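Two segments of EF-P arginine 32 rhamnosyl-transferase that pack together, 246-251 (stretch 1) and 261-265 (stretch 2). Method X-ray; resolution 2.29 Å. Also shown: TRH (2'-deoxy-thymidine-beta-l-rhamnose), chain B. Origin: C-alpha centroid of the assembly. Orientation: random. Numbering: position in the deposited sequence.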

ATOM      1  N   PRO A 246      12.258  19.364 -15.351  1.00 81.26           N
ATOM      2  CA  PRO A 246      11.218  18.837 -14.458  1.00 79.45           C
ATOM      3  C   PRO A 246      10.401  17.745 -15.131  1.00 71.05           C
ATOM      4  O   PRO A 246      10.103  17.809 -16.326  1.00 74.26           O
ATOM      5  CB  PRO A 246      10.360  20.070 -14.144  1.00 80.54           C
ATOM      6  CG  PRO A 246      11.234  21.242 -14.451  1.00 85.08           C
ATOM      7  CD  PRO A 246      12.105  20.807 -15.589  1.00 85.55           C
ATOM      8  N   LEU A 247      10.043  16.733 -14.348  1.00 59.93           N
ATOM      9  CA  LEU A 247       9.257  15.604 -14.825  1.00 61.41           C
ATOM     10  C   LEU A 247       7.831  15.713 -14.308  1.00 62.41           C
ATOM     11  O   LEU A 247       7.613  15.915 -13.109  1.00 65.96           O
ATOM     12  CB  LEU A 247       9.870  14.275 -14.382  1.00 60.17           C
ATOM     13  CG  LEU A 247      11.185  13.885 -15.050  1.00 61.35           C
ATOM     14  CD1 LEU A 247      11.401  12.390 -14.925  1.00 54.15           C
ATOM     15  CD2 LEU A 247      11.162  14.304 -16.505  1.00 62.06           C
ATOM     16  N   HIS A 248       6.868  15.581 -15.216  1.00 52.67           N
ATOM     17  CA  HIS A 248       5.464  15.538 -14.831  1.00 63.80           C
ATOM     18  C   HIS A 248       4.771  14.368 -15.514  1.00 63.24           C
ATOM     19  O   HIS A 248       5.425  13.538 -16.154  1.00 70.31           O
ATOM     20  CB  HIS A 248       4.769  16.859 -15.163  1.00 76.14           C
ATOM     21  CG  HIS A 248       5.643  18.062 -14.980  1.00 81.59           C
ATOM     22  ND1 HIS A 248       6.141  18.791 -16.037  1.00 83.33           N
ATOM     23  CD2 HIS A 248       6.109  18.660 -13.858  1.00 82.36           C
ATOM     24  CE1 HIS A 248       6.876  19.787 -15.576  1.00 83.91           C
ATOM     25  NE2 HIS A 248       6.873  19.730 -14.256  1.00 85.08           N
ATOM     26  N   VAL A 249       3.444  14.304 -15.386  1.00 54.53           N
ATOM     27  CA  VAL A 249       2.692  13.145 -15.851  1.00 49.46           C
ATOM     28  C   VAL A 249       2.882  12.964 -17.348  1.00 49.25           C
ATOM     29  O   VAL A 249       2.701  13.902 -18.135  1.00 56.62           O
ATOM     30  CB  VAL A 249       1.207  13.303 -15.489  1.00 48.97           C
ATOM     31  CG1 VAL A 249       0.356  12.310 -16.268  1.00 46.31           C
ATOM     32  CG2 VAL A 249       1.011  13.140 -13.992  1.00 46.12           C
ATOM     33  N   GLY A 250       3.258  11.746 -17.748  1.00 49.38           N
ATOM     34  CA  GLY A 250       3.430  11.380 -19.137  1.00 52.68           C
ATOM     35  C   GLY A 250       4.866  11.085 -19.524  1.00 46.28           C
ATOM     36  O   GLY A 250       5.101  10.270 -20.427  1.00 45.66           O
ATOM     37  N   ASP A 251       5.829  11.721 -18.861  1.00 46.75           N
ATOM     38  CA  ASP A 251       7.230  11.566 -19.235  1.00 46.66           C
ATOM     39  C   ASP A 251       7.731  10.168 -18.895  1.00 52.78           C
ATOM     40  O   ASP A 251       7.502   9.663 -17.791  1.00 53.99           O
ATOM     41  CB  ASP A 251       8.085  12.617 -18.529  1.00 48.19           C
ATOM     42  CG  ASP A 251       7.789  14.023 -19.003  1.00 56.32           C
ATOM     43  OD1 ASP A 251       7.100  14.173 -20.034  1.00 59.36           O
ATOM     44  OD2 ASP A 251       8.244  14.980 -18.344  1.00 61.81           O
ATOM     45  N   GLN A 261       9.088   6.037 -15.569  1.00 37.61           N
ATOM     46  CA  GLN A 261       7.822   6.537 -16.094  1.00 39.75           C
ATOM     47  C   GLN A 261       7.008   7.167 -14.976  1.00 42.82           C
ATOM     48  O   GLN A 261       6.880   6.587 -13.895  1.00 40.36           O
ATOM     49  CB  GLN A 261       7.006   5.425 -16.767  1.00 33.70           C
ATOM     50  CG  GLN A 261       5.804   5.955 -17.544  1.00 42.66           C
ATOM     51  CD  GLN A 261       5.144   4.907 -18.427  1.00 50.53           C
ATOM     52  OE1 GLN A 261       5.328   3.705 -18.233  1.00 57.92           O
ATOM     53  NE2 GLN A 261       4.366   5.364 -19.402  1.00 43.44           N
ATOM     54  N   VAL A 262       6.448   8.344 -15.254  1.00 40.75           N
ATOM     55  CA  VAL A 262       5.666   9.109 -14.288  1.00 48.15           C
ATOM     56  C   VAL A 262       4.185   8.871 -14.549  1.00 49.22           C
ATOM     57  O   VAL A 262       3.703   9.072 -15.671  1.00 47.09           O
ATOM     58  CB  VAL A 262       6.001  10.607 -14.363  1.00 56.21           C
ATOM     59  CG1 VAL A 262       5.509  11.322 -13.115  1.00 53.18           C
ATOM     60  CG2 VAL A 262       7.499  10.808 -14.545  1.00 61.17           C
ATOM     61  N   LEU A 263       3.462   8.455 -13.514  1.00 36.30           N
ATOM     62  CA  LEU A 263       2.039   8.162 -13.585  1.00 42.81           C
ATOM     63  C   LEU A 263       1.215   9.266 -12.930  1.00 37.51           C
ATOM     64  O   LEU A 263       1.710  10.004 -12.072  1.00 38.34           O
ATOM     65  CB  LEU A 263       1.730   6.824 -12.898  1.00 33.91           C
ATOM     66  CG  LEU A 263       2.228   5.543 -13.570  1.00 31.90           C
ATOM     67  CD1 LEU A 263       1.711   4.325 -12.827  1.00 33.95           C
ATOM     68  CD2 LEU A 263       1.807   5.502 -15.033  1.00 43.54           C
ATOM     69  N   PRO A 264      -0.044   9.417 -13.319  1.00 38.19           N
ATOM     70  CA  PRO A 264      -0.939  10.341 -12.619  1.00 44.93           C
ATOM     71  C   PRO A 264      -1.524   9.674 -11.378  1.00 37.61           C
ATOM     72  O   PRO A 264      -1.300   8.495 -11.109  1.00 35.34           O
ATOM     73  CB  PRO A 264      -2.019  10.634 -13.661  1.00 50.51           C
ATOM     74  CG  PRO A 264      -2.091   9.379 -14.463  1.00 47.59           C
ATOM     75  CD  PRO A 264      -0.680   8.833 -14.514  1.00 44.01           C
ATOM     76  N   PHE A 265      -2.282  10.458 -10.615  1.00 53.06           N
ATOM     77  CA  PHE A 265      -2.996   9.956  -9.441  1.00 58.85           C
ATOM     78  C   PHE A 265      -4.368   9.477  -9.902  1.00 60.60           C
ATOM     79  O   PHE A 265      -5.285  10.278 -10.098  1.00 66.95           O
ATOM     80  CB  PHE A 265      -3.104  11.038  -8.372  1.00 57.41           C
ATOM     81  CG  PHE A 265      -3.135  10.502  -6.967  1.00 54.57           C
ATOM     82  CD1 PHE A 265      -1.957  10.252  -6.281  1.00 48.86           C
ATOM     83  CD2 PHE A 265      -4.341  10.252  -6.331  1.00 48.30           C
ATOM     84  CE1 PHE A 265      -1.980   9.761  -4.990  1.00 40.08           C
ATOM     85  CE2 PHE A 265      -4.372   9.760  -5.039  1.00 40.37           C
ATOM     86  CZ  PHE A 265      -3.188   9.513  -4.368  1.00 42.30           C
TER
HETATM   87  O4P TRH B 401       1.986   8.454   3.295  1.00 49.66           O
HETATM   88  P2  TRH B 401       0.544   8.128   3.163  1.00 49.48           P
HETATM   89  O3P TRH B 401      -0.210   9.117   2.127  1.00 30.25           O
HETATM   90  O1  TRH B 401      -0.237   8.193   4.570  1.00 55.60           O
HETATM   91  C1  TRH B 401       0.511   8.562   5.747  1.00 62.45           C
HETATM   92  C2  TRH B 401      -0.357   8.435   7.007  1.00 63.66           C
HETATM   93  O2  TRH B 401      -1.711   8.801   6.743  1.00 71.02           O
HETATM   94  C3  TRH B 401       0.160   9.376   8.102  1.00 63.07           C
HETATM   95  O3  TRH B 401      -0.331  10.702   7.864  1.00 61.61           O
HETATM   96  C4  TRH B 401       1.674   9.400   8.069  1.00 63.69           C
HETATM   97  O4  TRH B 401       2.169   8.058   8.237  1.00 69.59           O
HETATM   98  OPP TRH B 401       0.348   6.641   2.560  1.00 51.61           O
HETATM   99  P   TRH B 401      -1.076   5.920   2.677  1.00 44.85           P
HETATM  100  O1P TRH B 401      -1.512   5.684   4.076  1.00 42.09           O
HETATM  101  O2P TRH B 401      -0.983   4.539   1.846  1.00 55.46           O
HETATM  102  O5' TRH B 401      -2.130   6.809   1.849  1.00 36.83           O
HETATM  103  C5' TRH B 401      -2.140   6.756   0.424  1.00 30.53           C
HETATM  104  C4' TRH B 401      -3.585   6.688  -0.041  1.00 25.71           C
HETATM  105  O4' TRH B 401      -3.599   7.174  -1.411  1.00 25.46           O
HETATM  106  C3' TRH B 401      -3.998   5.233  -0.143  1.00 37.48           C
HETATM  107  O3' TRH B 401      -5.416   5.154  -0.331  1.00 38.80           O
HETATM  108  C2' TRH B 401      -3.309   4.887  -1.443  1.00 35.03           C
HETATM  109  C1' TRH B 401      -3.945   6.018  -2.213  1.00 32.79           C
HETATM  110  N11 TRH B 401      -3.449   6.177  -3.598  1.00 45.27           N
HETATM  111  C21 TRH B 401      -4.345   6.259  -4.590  1.00 43.68           C
HETATM  112  O21 TRH B 401      -5.549   6.192  -4.346  1.00 45.28           O
HETATM  113  N31 TRH B 401      -3.924   6.421  -5.906  1.00 37.30           N
HETATM  114  C41 TRH B 401      -2.570   6.501  -6.212  1.00 31.96           C
HETATM  115  O41 TRH B 401      -2.224   6.641  -7.384  1.00 34.08           O
HETATM  116  C51 TRH B 401      -1.637   6.419  -5.188  1.00 41.60           C
HETATM  117  C5A TRH B 401      -0.282   6.500  -5.484  1.00 37.39           C
HETATM  118  C61 TRH B 401      -2.071   6.260  -3.874  1.00 47.36           C

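Val 262 has the largest surface covered by the other stretch, 98 Å². It belongs to the strand of stretch 2, and its CA-to-CB bond points toward stretch 1. Its backbone is held on both polar groups. Val 262 N donates to Asp 251 O at 3.0 Å, with an N-H...acceptor angle of 159°. Val 262 O accepts a weak hydrogen bond from Gly 250 N at 3.4 Å; the angle of 169° is nearly straight, so length is what weakens it. The side chain meets stretch 1 as well. Its CB lies 3.5 Å from His 248 O, and its CG2 packs 4.2 Å from Leu 247 CB.

Val 249 comes next in covered surface. Its CG1 lies 3.9 Å from Pro 264 CB, an apolar contact just beyond the end of the strand segment. Its CG2 is 3.7 Å from Leu 263 O.

Asp 251 ends a type II turn that starts at His 248, closed by Asp 251 N to His 248 O at 3.3 Å. Within the turn, Gly 250 has phi 113°, where a CB would jam against the preceding carbonyl oxygen. Asp 251 O also receives a CA-H...O contact from Gln 261 CA at 3.6 Å. A weak hydrogen bond from His 248 N to Asp 251 OD2, 3.5 Å long, braces the turn.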